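Local coordinates for glycosylation Associate Protein 3 (Streptococcus agalactiae serotype V, PDB 6OYC) that probably works with Gap1 and Gap2, through its accessory Sec family domain and likely sugar binding, in glycosylating and exporting bacterial surface proteins, at residues 59-64 with 117-122; 88-93 with 110-115; 165-170 with 190-195; 179-184 with 309-314. All blocks are in the same frame, centred on the assembly; numbering follows the deposited sequence.

Interaction 1 (59-64 with 117-122); sequences PNLPLL and YTYTIS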
loop_
_atom_site.group_PDB
_atom_site.type_symbol
_atom_site.label_atom_id
_atom_site.label_comp_id
_atom_site.label_asym_id
_atom_site.label_seq_id
_atom_site.Cartn_x
_atom_site.Cartn_y
_atom_site.Cartn_z
ATOM N N PRO C 59 -12.714 -13.968 -3.052
ATOM C CA PRO C 59 -13.307 -12.697 -2.633
ATOM C C PRO C 59 -12.190 -11.716 -2.342
ATOM O O PRO C 59 -11.103 -12.097 -1.908
ATOM C CB PRO C 59 -14.078 -13.058 -1.359
ATOM C CG PRO C 59 -13.371 -14.262 -0.837
ATOM C CD PRO C 59 -12.976 -15.036 -2.067
ATOM N N ASN C 60 -12.455 -10.446 -2.601
ATOM C CA ASN C 60 -11.470 -9.407 -2.344
ATOM C C ASN C 60 -11.955 -8.441 -1.270
ATOM O O ASN C 60 -11.325 -7.397 -1.049
ATOM C CB ASN C 60 -11.128 -8.675 -3.649
ATOM C CG ASN C 60 -12.357 -8.450 -4.520
ATOM O OD1 ASN C 60 -13.460 -8.282 -4.011
ATOM N ND2 ASN C 60 -12.171 -8.467 -5.827
ATOM N N LEU C 61 -13.054 -8.770 -0.590
ATOM C CA LEU C 61 -13.547 -8.033 0.562
ATOM C C LEU C 61 -13.490 -8.927 1.795
ATOM O O LEU C 61 -13.778 -10.123 1.698
ATOM C CB LEU C 61 -15.005 -7.540 0.355
ATOM C CG LEU C 61 -15.168 -6.594 -0.845
ATOM C CD1 LEU C 61 -16.622 -6.159 -1.046
ATOM C CD2 LEU C 61 -14.239 -5.376 -0.695
ATOM N N PRO C 62 -13.151 -8.384 2.958
ATOM C CA PRO C 62 -13.037 -9.217 4.155
ATOM C C PRO C 62 -14.390 -9.521 4.772
ATOM O O PRO C 62 -15.382 -8.807 4.587
ATOM C CB PRO C 62 -12.206 -8.349 5.111
ATOM C CG PRO C 62 -12.637 -6.933 4.762
ATOM C CD PRO C 62 -12.883 -6.960 3.242
ATOM N N LEU C 63 -14.379 -10.592 5.550
ATOM C CA LEU C 63 -15.519 -11.000 6.357
ATOM C C LEU C 63 -15.769 -9.973 7.453
ATOM O O LEU C 63 -14.844 -9.590 8.171
ATOM C CB LEU C 63 -15.221 -12.373 6.951
ATOM C CG LEU C 63 -16.259 -13.402 7.363
ATOM C CD1 LEU C 63 -17.232 -13.717 6.226
ATOM C CD2 LEU C 63 -15.535 -14.674 7.860
ATOM N N LEU C 64 -17.016 -9.530 7.595
ATOM C CA LEU C 64 -17.375 -8.516 8.577
ATOM C C LEU C 64 -18.284 -9.116 9.645
ATOM O O LEU C 64 -18.857 -10.197 9.470
ATOM C CB LEU C 64 -18.058 -7.318 7.899
ATOM C CG LEU C 64 -17.244 -6.604 6.803
ATOM C CD1 LEU C 64 -17.971 -5.359 6.281
ATOM C CD2 LEU C 64 -15.834 -6.235 7.292
ATOM N N TYR C 117 -25.639 -11.575 4.741
ATOM C CA TYR C 117 -24.814 -12.763 4.587
ATOM C C TYR C 117 -23.522 -12.452 3.837
ATOM O O TYR C 117 -22.433 -12.799 4.302
ATOM C CB TYR C 117 -25.583 -13.872 3.851
ATOM C CG TYR C 117 -24.863 -15.196 3.919
ATOM C CD1 TYR C 117 -24.666 -15.835 5.150
ATOM C CD2 TYR C 117 -24.334 -15.790 2.770
ATOM C CE1 TYR C 117 -23.972 -17.035 5.239
ATOM C CE2 TYR C 117 -23.651 -17.022 2.843
ATOM C CZ TYR C 117 -23.481 -17.638 4.085
ATOM O OH TYR C 117 -22.804 -18.834 4.204
ATOM N N THR C 118 -23.622 -11.801 2.681
ATOM C CA THR C 118 -22.467 -11.303 1.945
ATOM C C THR C 118 -22.664 -9.825 1.623
ATOM O O THR C 118 -23.720 -9.242 1.889
ATOM C CB THR C 118 -22.238 -12.085 0.640
ATOM O OG1 THR C 118 -23.319 -11.827 -0.261
ATOM C CG2 THR C 118 -22.145 -13.575 0.916
ATOM N N TYR C 119 -21.645 -9.213 1.022
ATOM C CA TYR C 119 -21.800 -7.835 0.574
ATOM C C TYR C 119 -20.887 -7.576 -0.618
ATOM O O TYR C 119 -19.932 -8.309 -0.876
ATOM C CB TYR C 119 -21.541 -6.826 1.719
ATOM C CG TYR C 119 -20.102 -6.726 2.208
ATOM C CD1 TYR C 119 -19.531 -7.729 2.999
ATOM C CD2 TYR C 119 -19.305 -5.629 1.871
ATOM C CE1 TYR C 119 -18.215 -7.638 3.437
ATOM C CE2 TYR C 119 -17.978 -5.527 2.312
ATOM C CZ TYR C 119 -17.443 -6.531 3.094
ATOM O OH TYR C 119 -16.142 -6.432 3.529
ATOM N N THR C 120 -21.216 -6.541 -1.369
ATOM C CA THR C 120 -20.406 -6.098 -2.490
ATOM C C THR C 120 -20.162 -4.608 -2.344
ATOM O O THR C 120 -20.920 -3.901 -1.685
ATOM C CB THR C 120 -21.089 -6.344 -3.841
ATOM O OG1 THR C 120 -22.266 -5.537 -3.905
ATOM C CG2 THR C 120 -21.454 -7.831 -4.041
ATOM N N ILE C 121 -19.115 -4.120 -2.996
ATOM C CA ILE C 121 -18.871 -2.685 -3.086
ATOM C C ILE C 121 -18.653 -2.356 -4.550
ATOM O O ILE C 121 -17.876 -3.035 -5.225
ATOM C CB ILE C 121 -17.667 -2.245 -2.232
ATOM C CG1 ILE C 121 -17.904 -2.600 -0.760
ATOM C CG2 ILE C 121 -17.451 -0.776 -2.390
ATOM C CD1 ILE C 121 -16.685 -2.396 0.150
ATOM N N SER C 122 -19.348 -1.331 -5.043
ATOM C CA SER C 122 -19.319 -0.967 -6.453
ATOM C C SER C 122 -18.906 0.484 -6.622
ATOM O O SER C 122 -19.438 1.374 -5.948
ATOM C CB SER C 122 -20.681 -1.189 -7.110
ATOM O OG SER C 122 -20.954 -2.562 -7.231
#
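Y119 reaches out from its strand and hands its phenol to the loop at P62, so that one polar tie is set within an apolar surround. The hydrogen bond is short: OH of Y119 donates to O of P62 at 2.7 Å, lying in the carbonyl plane on a lone pair, with a C=O...donor angle of 142°. That oxygen in turn sits at the edge of the phenol ring, near its plane. CD of P62 packs against the same hydroxyl, 3.3 Å from OH of Y119. CG of Y119 stands between the backbone N and the carbonyl carbon (chi1 69°), which starts the ring off toward the 59-64 loop.

The remaining contacts are apolar. L64 meets the ring at about a right angle, its CD1 3.4 Å from CZ of Y119. L61 comes obliquely, placing CD1 3.7 Å from CE2 of Y119; the same methyl lies 3.8 Å from CG1 of I121, so one branch bridges two strand residues.

Y119 also packs on L138 of strand 130-140, and I121 on L136. Where the strand begins, Y117 and T118 both face Y91 in a classic beta bulge. A loop folded onto sheet side chains that also touch a strand of a second sheet is consistent with a galactose-binding-like beta-sandwich.

Interaction 2 (88-93 with 110-115); sequences IEFYNR and FIYPKE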
loop_
_atom_site.group_PDB
_atom_site.type_symbol
_atom_site.label_atom_id
_atom_site.label_comp_id
_atom_site.label_asym_id
_atom_site.label_seq_id
_atom_site.Cartn_x
_atom_site.Cartn_y
_atom_site.Cartn_z
ATOM N N ILE C 88 -22.123 0.310 -1.270
ATOM C CA ILE C 88 -21.990 -0.960 -0.577
ATOM C C ILE C 88 -23.381 -1.548 -0.417
ATOM O O ILE C 88 -24.300 -0.872 0.065
ATOM C CB ILE C 88 -21.276 -0.793 0.777
ATOM C CG1 ILE C 88 -21.175 -2.124 1.512
ATOM C CG2 ILE C 88 -21.952 0.240 1.658
ATOM C CD1 ILE C 88 -20.119 -2.095 2.621
ATOM N N GLU C 89 -23.551 -2.795 -0.849
ATOM C CA GLU C 89 -24.848 -3.456 -0.823
ATOM C C GLU C 89 -24.739 -4.787 -0.093
ATOM O O GLU C 89 -23.762 -5.518 -0.275
ATOM C CB GLU C 89 -25.389 -3.686 -2.245
ATOM C CG GLU C 89 -26.842 -4.159 -2.270
ATOM C CD GLU C 89 -27.589 -3.727 -3.534
ATOM O OE1 GLU C 89 -26.981 -3.121 -4.444
ATOM O OE2 GLU C 89 -28.793 -4.005 -3.619
ATOM N N PHE C 90 -25.750 -5.104 0.714
ATOM C CA PHE C 90 -25.773 -6.304 1.531
ATOM C C PHE C 90 -26.796 -7.300 0.988
ATOM O O PHE C 90 -27.854 -6.913 0.469
ATOM C CB PHE C 90 -26.058 -5.945 2.996
ATOM C CG PHE C 90 -25.211 -4.782 3.500
ATOM C CD1 PHE C 90 -23.851 -4.941 3.736
ATOM C CD2 PHE C 90 -25.768 -3.526 3.691
ATOM C CE1 PHE C 90 -23.057 -3.859 4.179
ATOM C CE2 PHE C 90 -24.985 -2.443 4.136
ATOM C CZ PHE C 90 -23.630 -2.616 4.376
ATOM N N TYR C 91 -26.464 -8.587 1.094
ATOM C CA TYR C 91 -27.257 -9.655 0.505
ATOM C C TYR C 91 -27.428 -10.757 1.533
ATOM O O TYR C 91 -26.482 -11.101 2.255
ATOM C CB TYR C 91 -26.609 -10.225 -0.780
ATOM C CG TYR C 91 -26.485 -9.199 -1.893
ATOM C CD1 TYR C 91 -25.380 -8.350 -1.969
ATOM C CD2 TYR C 91 -27.487 -9.066 -2.862
ATOM C CE1 TYR C 91 -25.268 -7.404 -2.972
ATOM C CE2 TYR C 91 -27.382 -8.131 -3.869
ATOM C CZ TYR C 91 -26.276 -7.296 -3.918
ATOM O OH TYR C 91 -26.171 -6.372 -4.924
ATOM N N ASN C 92 -28.641 -11.286 1.621
ATOM C CA ASN C 92 -28.870 -12.409 2.507
ATOM C C ASN C 92 -28.372 -13.676 1.820
ATOM O O ASN C 92 -27.809 -13.649 0.719
ATOM C CB ASN C 92 -30.337 -12.494 2.914
ATOM C CG ASN C 92 -31.258 -12.757 1.742
ATOM O OD1 ASN C 92 -30.831 -13.157 0.643
ATOM N ND2 ASN C 92 -32.546 -12.521 1.968
ATOM N N ARG C 93 -28.608 -14.807 2.466
ATOM C CA ARG C 93 -28.095 -16.081 1.992
ATOM C C ARG C 93 -28.868 -16.594 0.780
ATOM O O ARG C 93 -28.429 -17.554 0.145
ATOM C CB ARG C 93 -28.084 -17.059 3.187
ATOM C CG ARG C 93 -28.521 -18.481 2.987
ATOM C CD ARG C 93 -28.368 -19.302 4.277
ATOM N NE ARG C 93 -27.099 -19.167 5.013
ATOM C CZ ARG C 93 -27.002 -18.685 6.252
ATOM N NH1 ARG C 93 -28.085 -18.234 6.883
ATOM N NH2 ARG C 93 -25.823 -18.623 6.866
ATOM N N PHE C 110 -20.720 2.805 8.613
ATOM C CA PHE C 110 -21.946 2.034 8.553
ATOM C C PHE C 110 -21.820 0.883 9.533
ATOM O O PHE C 110 -20.713 0.495 9.916
ATOM C CB PHE C 110 -22.196 1.493 7.144
ATOM C CG PHE C 110 -21.165 0.467 6.700
ATOM C CD1 PHE C 110 -19.968 0.877 6.122
ATOM C CD2 PHE C 110 -21.387 -0.894 6.882
ATOM C CE1 PHE C 110 -19.012 -0.051 5.721
ATOM C CE2 PHE C 110 -20.439 -1.830 6.490
ATOM C CZ PHE C 110 -19.242 -1.408 5.909
ATOM N N ILE C 111 -22.965 0.329 9.922
ATOM C CA ILE C 111 -23.014 -0.912 10.683
ATOM C C ILE C 111 -23.268 -2.061 9.718
ATOM O O ILE C 111 -24.191 -1.999 8.906
ATOM C CB ILE C 111 -24.092 -0.851 11.775
ATOM C CG1 ILE C 111 -23.548 -0.083 12.984
ATOM C CG2 ILE C 111 -24.523 -2.247 12.165
ATOM C CD1 ILE C 111 -24.616 0.640 13.741
ATOM N N TYR C 112 -22.432 -3.088 9.777
ATOM C CA TYR C 112 -22.692 -4.285 8.994
ATOM C C TYR C 112 -23.982 -4.911 9.510
ATOM O O TYR C 112 -24.030 -5.323 10.677
ATOM C CB TYR C 112 -21.529 -5.266 9.100
ATOM C CG TYR C 112 -21.617 -6.453 8.164
ATOM C CD1 TYR C 112 -21.577 -6.285 6.769
ATOM C CD2 TYR C 112 -21.715 -7.755 8.671
ATOM C CE1 TYR C 112 -21.642 -7.396 5.908
ATOM C CE2 TYR C 112 -21.770 -8.866 7.821
ATOM C CZ TYR C 112 -21.738 -8.684 6.442
ATOM O OH TYR C 112 -21.813 -9.793 5.617
ATOM N N PRO C 113 -25.039 -4.980 8.705
ATOM C CA PRO C 113 -26.374 -5.251 9.248
ATOM C C PRO C 113 -26.608 -6.726 9.547
ATOM O O PRO C 113 -25.932 -7.608 9.019
ATOM C CB PRO C 113 -27.301 -4.762 8.136
ATOM C CG PRO C 113 -26.508 -4.941 6.903
ATOM C CD PRO C 113 -25.085 -4.640 7.274
ATOM N N LYS C 114 -27.631 -6.969 10.392
ATOM C CA LYS C 114 -27.925 -8.308 10.902
ATOM C C LYS C 114 -28.365 -9.273 9.812
ATOM O O LYS C 114 -28.146 -10.479 9.941
ATOM C CB LYS C 114 -29.016 -8.273 11.975
ATOM C CG LYS C 114 -28.589 -7.985 13.418
ATOM C CD LYS C 114 -27.665 -6.790 13.542
ATOM C CE LYS C 114 -28.523 -5.545 13.620
ATOM N NZ LYS C 114 -27.759 -4.319 13.919
ATOM N N GLU C 115 -29.011 -8.782 8.762
ATOM C CA GLU C 115 -29.496 -9.632 7.678
ATOM C C GLU C 115 -28.447 -9.889 6.601
ATOM O O GLU C 115 -28.696 -10.674 5.678
ATOM C CB GLU C 115 -30.737 -9.004 7.037
ATOM C CG GLU C 115 -31.963 -9.079 7.923
ATOM C CD GLU C 115 -32.305 -10.500 8.311
ATOM O OE1 GLU C 115 -32.297 -11.387 7.436
ATOM O OE2 GLU C 115 -32.577 -10.734 9.501
HETATM O O HOH W 1 -33.178 -12.101 4.923
#
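F90 and P113 form the centre of this contact, and following the phenylalanine outward shows how one ring can gather three different neighbours. Its CB begins at the margin, 4.1 Å from CG of P113. The first torsion sets CG anti to the carbonyl carbon (chi1 -47°), bringing CG of F90 to 3.6 Å from CG of P113. Here the proline ring closes over one face: CD of P113 stands 3.5 Å from the centroid of the F90 ring, almost exactly on the ring normal, a CH-pi contact in which CD sits over the ring centre while CG of P113 leans toward CG and CD2 of F90.

Further along, CE1 of F90 comes within 3.8 Å of CD1 of Y112; those two ring planes are turned 80° apart, yet the approach is oblique. At the tip, CZ of F90 lies 3.8 Å from CD2 of F110, with the planes inclined by 40°. F90, F110 and Y112 thus make an aromatic cluster. I88 extends it, meeting F110 tip to tip, with its CD1 3.5 Å from CZ of F110.

Toward the solvent side the link becomes polar and indirect. A water accepts from ND2 of N92 at 3.1 Å and donates to OE1 of E115 at 2.8 Å, while OD1 of N92 is held by the backbone N-H groups of F94 and E96.

Strand 84-91 lies between strands 118-125 and 97-103 in its sheet: F90 touches Y119 on one neighbour and V98 on the other, while Y112 packs on Y70 of strand 69-78, in the second sheet.

Interaction 3 (165-170 with 190-195); sequences NLLLVE and VELVSN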
loop_
_atom_site.group_PDB
_atom_site.type_symbol
_atom_site.label_atom_id
_atom_site.label_comp_id
_atom_site.label_asym_id
_atom_site.label_seq_id
_atom_site.Cartn_x
_atom_site.Cartn_y
_atom_site.Cartn_z
ATOM N N ASN C 165 19.765 5.696 13.009
ATOM C CA ASN C 165 18.987 4.518 12.642
ATOM C C ASN C 165 17.672 5.001 12.044
ATOM O O ASN C 165 16.821 5.547 12.749
ATOM C CB ASN C 165 18.778 3.608 13.845
ATOM C CG ASN C 165 20.082 3.009 14.344
ATOM O OD1 ASN C 165 20.878 2.482 13.559
ATOM N ND2 ASN C 165 20.314 3.103 15.652
ATOM N N LEU C 166 17.535 4.835 10.736
ATOM C CA LEU C 166 16.373 5.292 9.986
ATOM C C LEU C 166 15.445 4.102 9.778
ATOM O O LEU C 166 15.805 3.144 9.090
ATOM C CB LEU C 166 16.814 5.874 8.647
ATOM C CG LEU C 166 16.270 7.240 8.268
ATOM C CD1 LEU C 166 16.505 8.228 9.411
ATOM C CD2 LEU C 166 16.938 7.713 6.994
ATOM N N LEU C 167 14.262 4.150 10.376
ATOM C CA LEU C 167 13.271 3.091 10.213
ATOM C C LEU C 167 12.273 3.508 9.136
ATOM O O LEU C 167 11.477 4.433 9.336
ATOM C CB LEU C 167 12.543 2.782 11.518
ATOM C CG LEU C 167 11.534 1.654 11.299
ATOM C CD1 LEU C 167 12.275 0.399 10.873
ATOM C CD2 LEU C 167 10.712 1.385 12.542
ATOM N N LEU C 168 12.312 2.810 8.008
ATOM C CA LEU C 168 11.396 3.065 6.902
ATOM C C LEU C 168 10.053 2.428 7.247
ATOM O O LEU C 168 9.950 1.200 7.343
ATOM C CB LEU C 168 11.973 2.505 5.604
ATOM C CG LEU C 168 12.778 3.405 4.654
ATOM C CD1 LEU C 168 13.728 4.311 5.404
ATOM C CD2 LEU C 168 13.542 2.582 3.610
ATOM N N VAL C 169 9.030 3.249 7.453
ATOM C CA VAL C 169 7.725 2.786 7.907
ATOM C C VAL C 169 6.810 2.691 6.689
ATOM O O VAL C 169 6.661 3.666 5.940
ATOM C CB VAL C 169 7.144 3.730 8.976
ATOM C CG1 VAL C 169 5.743 3.304 9.365
ATOM C CG2 VAL C 169 8.060 3.788 10.201
ATOM N N GLU C 170 6.219 1.510 6.468
ATOM C CA GLU C 170 5.285 1.329 5.364
ATOM C C GLU C 170 4.175 2.367 5.468
ATOM O O GLU C 170 3.695 2.673 6.565
ATOM C CB GLU C 170 4.686 -0.087 5.370
ATOM C CG GLU C 170 5.683 -1.245 5.269
ATOM C CD GLU C 170 6.480 -1.255 3.962
ATOM O OE1 GLU C 170 7.650 -1.689 3.986
ATOM O OE2 GLU C 170 5.947 -0.832 2.908
ATOM N N VAL C 190 15.875 5.304 17.115
ATOM C CA VAL C 190 15.489 5.281 15.707
ATOM C C VAL C 190 14.736 6.556 15.342
ATOM O O VAL C 190 14.107 7.194 16.191
ATOM C CB VAL C 190 14.641 4.025 15.387
ATOM C CG1 VAL C 190 13.174 4.257 15.706
ATOM C CG2 VAL C 190 14.842 3.613 13.953
ATOM N N GLU C 191 14.796 6.916 14.058
ATOM C CA GLU C 191 13.974 7.961 13.459
ATOM C C GLU C 191 13.037 7.320 12.435
ATOM O O GLU C 191 13.496 6.641 11.508
ATOM C CB GLU C 191 14.842 9.023 12.778
ATOM C CG GLU C 191 15.629 9.919 13.720
ATOM C CD GLU C 191 14.757 10.982 14.355
ATOM O OE1 GLU C 191 14.204 11.821 13.600
ATOM O OE2 GLU C 191 14.613 10.962 15.604
ATOM N N LEU C 192 11.734 7.541 12.597
ATOM C CA LEU C 192 10.738 6.994 11.687
ATOM C C LEU C 192 10.485 7.939 10.523
ATOM O O LEU C 192 10.271 9.140 10.723
ATOM C CB LEU C 192 9.423 6.722 12.412
ATOM C CG LEU C 192 9.539 6.015 13.753
ATOM C CD1 LEU C 192 8.153 5.799 14.340
ATOM C CD2 LEU C 192 10.247 4.710 13.573
ATOM N N VAL C 193 10.472 7.390 9.311
ATOM C CA VAL C 193 10.082 8.150 8.137
ATOM C C VAL C 193 9.115 7.311 7.318
ATOM O O VAL C 193 9.027 6.089 7.469
ATOM C CB VAL C 193 11.293 8.593 7.284
ATOM C CG1 VAL C 193 12.082 9.687 8.023
ATOM C CG2 VAL C 193 12.197 7.410 6.964
ATOM N N SER C 194 8.361 7.994 6.463
ATOM C CA SER C 194 7.412 7.328 5.588
ATOM C C SER C 194 7.094 8.262 4.431
ATOM O O SER C 194 7.546 9.408 4.390
ATOM C CB SER C 194 6.141 6.924 6.339
ATOM O OG SER C 194 5.413 5.949 5.614
ATOM N N ASN C 195 6.328 7.744 3.479
ATOM C CA ASN C 195 5.820 8.566 2.389
ATOM C C ASN C 195 4.708 9.470 2.915
ATOM O O ASN C 195 3.771 8.983 3.558
ATOM C CB ASN C 195 5.299 7.680 1.257
ATOM C CG ASN C 195 5.076 8.444 -0.025
ATOM O OD1 ASN C 195 4.615 9.585 -0.014
ATOM N ND2 ASN C 195 5.404 7.815 -1.147
#
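The flat peptide groups of N165, L167, V169, E191 and V193 meet across two parallel strands, and their carbonyls are not all approached alike. N of E191 comes nearly straight out along the C=O axis of N165 (2.8 Å to O), and N of V169 does the same to O of V193. N of L167 is tilted 28° from the carbonyl plane of E191, and N of V193 24° from that of L167, the latter bond being 3.1 Å from N to O. At the ladder's end a side chain takes over: OG of S194, anti to its backbone N (chi1 -163°), donates to O of V169 at 2.6 Å.

Side chains alternate between the sheet faces. L167 and L192 lie side by side on one, pointing the same way, with CD2 to CD2 3.5 Å; CG2 of V190 lies 3.5 Å from CB of L167. The other carries L166 and L168 with E191 and V193, where CD1 of L168 meets CG2 of V193 at 3.8 Å.

This pairs the parallel strands of a beta-alpha-beta unit whose connection carries helix 171-174, at the edge of a parallel sheet with the 2-1-3-4-5 order found in flavodoxin-like and other doubly wound alpha/beta folds.

Interaction 4 (179-184 with 309-314); sequences KIESIS and SGNEHL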
loop_
_atom_site.group_PDB
_atom_site.type_symbol
_atom_site.label_atom_id
_atom_site.label_comp_id
_atom_site.label_asym_id
_atom_site.label_seq_id
_atom_site.Cartn_x
_atom_site.Cartn_y
_atom_site.Cartn_z
ATOM N N LYS C 179 1.972 -0.900 16.713
ATOM C CA LYS C 179 2.327 -2.266 16.287
ATOM C C LYS C 179 3.796 -2.562 16.597
ATOM O O LYS C 179 4.624 -2.542 15.692
ATOM C CB LYS C 179 2.088 -2.460 14.783
ATOM C CG LYS C 179 0.666 -2.203 14.287
ATOM C CD LYS C 179 0.576 -1.943 12.770
ATOM C CE LYS C 179 1.613 -0.931 12.276
ATOM N NZ LYS C 179 1.573 0.355 13.039
ATOM N N ILE C 180 4.112 -2.873 17.861
ATOM C CA ILE C 180 5.445 -3.335 18.281
ATOM C C ILE C 180 6.539 -2.349 17.862
ATOM O O ILE C 180 7.462 -2.090 18.637
ATOM C CB ILE C 180 5.772 -4.772 17.780
ATOM C CG1 ILE C 180 6.176 -4.854 16.300
ATOM C CG2 ILE C 180 4.600 -5.716 18.042
ATOM C CD1 ILE C 180 7.668 -4.733 15.997
ATOM N N GLU C 181 6.451 -1.788 16.651
ATOM C CA GLU C 181 7.391 -0.801 16.114
ATOM C C GLU C 181 7.023 0.585 16.626
ATOM O O GLU C 181 7.043 1.573 15.874
ATOM C CB GLU C 181 7.371 -0.850 14.586
ATOM C CG GLU C 181 6.004 -0.535 13.983
ATOM C CD GLU C 181 5.755 -1.237 12.689
ATOM O OE1 GLU C 181 4.570 -1.453 12.354
ATOM O OE2 GLU C 181 6.751 -1.548 12.001
ATOM N N SER C 182 6.595 0.683 17.888
ATOM C CA SER C 182 5.890 1.858 18.381
ATOM C C SER C 182 6.864 2.856 18.990
ATOM O O SER C 182 7.570 2.522 19.943
ATOM C CB SER C 182 4.837 1.460 19.416
ATOM O OG SER C 182 4.319 2.582 20.104
ATOM N N ILE C 183 6.894 4.084 18.429
ATOM C CA ILE C 183 7.677 5.237 18.895
ATOM C C ILE C 183 9.125 4.840 19.177
ATOM O O ILE C 183 9.792 5.453 20.021
ATOM C CB ILE C 183 7.006 5.888 20.121
ATOM C CG1 ILE C 183 5.487 5.903 19.946
ATOM C CG2 ILE C 183 7.488 7.324 20.328
ATOM C CD1 ILE C 183 4.756 6.495 21.122
ATOM N N SER C 184 9.619 3.817 18.468
ATOM C CA SER C 184 10.969 3.236 18.570
ATOM C C SER C 184 11.103 2.264 19.739
ATOM O O SER C 184 12.202 1.713 19.952
ATOM C CB SER C 184 12.070 4.302 18.683
ATOM O OG SER C 184 13.353 3.701 18.780
ATOM N N SER C 309 3.675 -10.964 8.876
ATOM C CA SER C 309 3.769 -9.797 9.760
ATOM C C SER C 309 5.249 -9.520 10.028
ATOM O O SER C 309 5.780 -9.751 11.119
ATOM C CB SER C 309 3.001 -10.023 11.056
ATOM O OG SER C 309 1.678 -10.464 10.796
ATOM N N GLY C 310 5.917 -9.023 8.984
ATOM C CA GLY C 310 7.350 -8.816 9.032
ATOM C C GLY C 310 7.805 -7.818 10.076
ATOM O O GLY C 310 8.944 -7.910 10.546
ATOM N N ASN C 311 6.943 -6.875 10.455
ATOM C CA ASN C 311 7.287 -5.931 11.515
ATOM C C ASN C 311 7.655 -6.660 12.801
ATOM O O ASN C 311 8.556 -6.229 13.533
ATOM C CB ASN C 311 6.121 -4.978 11.755
ATOM C CG ASN C 311 4.943 -5.659 12.408
ATOM O OD1 ASN C 311 4.590 -5.362 13.545
ATOM N ND2 ASN C 311 4.337 -6.595 11.695
ATOM N N GLU C 312 6.996 -7.787 13.076
ATOM C CA GLU C 312 7.323 -8.568 14.263
ATOM C C GLU C 312 8.699 -9.204 14.196
ATOM O O GLU C 312 9.069 -9.914 15.134
ATOM C CB GLU C 312 6.255 -9.640 14.492
ATOM C CG GLU C 312 4.905 -9.032 14.777
ATOM C CD GLU C 312 3.794 -10.058 14.813
ATOM O OE1 GLU C 312 2.619 -9.653 14.965
ATOM O OE2 GLU C 312 4.087 -11.267 14.685
ATOM N N HIS C 313 9.454 -8.987 13.120
ATOM C CA HIS C 313 10.830 -9.461 13.028
ATOM C C HIS C 313 11.847 -8.445 13.525
ATOM O O HIS C 313 13.032 -8.783 13.631
ATOM C CB HIS C 313 11.209 -9.811 11.583
ATOM C CG HIS C 313 10.325 -10.831 10.946
ATOM N ND1 HIS C 313 10.499 -11.246 9.644
ATOM C CD2 HIS C 313 9.260 -11.517 11.424
ATOM C CE1 HIS C 313 9.580 -12.146 9.348
ATOM N NE2 HIS C 313 8.813 -12.325 10.409
ATOM N N LEU C 314 11.429 -7.209 13.781
ATOM C CA LEU C 314 12.396 -6.174 14.127
ATOM C C LEU C 314 13.285 -6.515 15.329
ATOM O O LEU C 314 14.454 -6.090 15.321
ATOM C CB LEU C 314 11.657 -4.849 14.347
ATOM C CG LEU C 314 11.229 -4.157 13.058
ATOM C CD1 LEU C 314 10.389 -2.935 13.352
ATOM C CD2 LEU C 314 12.462 -3.800 12.253
#
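I180 and E181 turn their side chains onto N311 and L314, and the contact illustrates how an irregular loop and a 3-10 turn can meet through apolar branches and the aliphatic start of an asparagine. I180 crosses N311 obliquely. Its CG1 stands between the backbone N and the carbonyl carbon (chi1 78°), which turns that branch toward N311, and CD1 of I180 is modelled 3.0 Å from the backbone O of N311, a closeness that is doubtful. The same oxygen accepts the backbone N of L314 at 3.0 Å, so the methyl rests against a carbonyl already engaged within its own 3-10 turn.

E181 meets N311 at about a right angle: OE2 of E181 lies 3.5 Å from CB of N311, a packing contact of the carboxylate against the first side-chain carbon. The glutamate runs extended beyond CG, and its CB touches CD1 of L314 at 3.9 Å, the two side chains crossing obliquely. CD1 of I180 also nears CD1 of L314, at 4.2 Å, so the leucine is approached by both residues.

The carboxylate has a charged partner within its own loop, NZ of K179 at 3.6 Å from OE1 of E181. Nearby, E181 and K179 both touch D173 of helix 171-174, while L314 packs on L186 and Y292. Here a loop of the beta-alpha-beta crossover between strands 163-168 and 191-193 is docked against a 3-10 turn near the end of the modelled chain.

Overall arrangement
From the N terminus, interaction 1 opens at 59-64, and its loop closes at 117-122. Interaction 2, 88-93 with 110-115, is nested inside that loop; the two touch directly through neighbouring strands 84-91 and 118-125, their centres about 9 Å apart. Both belong to the N-terminal antiparallel beta region, the accessory Sec family part of the chain. The chain then passes to the parallel sheet, where interaction 3 starts at 165-170. Before it closes at 190-195, interaction 4 opens at 179-184, to finish only at 309-314, so these two cross and bind the end of the modelled chain to an early crossover. Centres of interactions 1 and 3 lie about 33 Å apart.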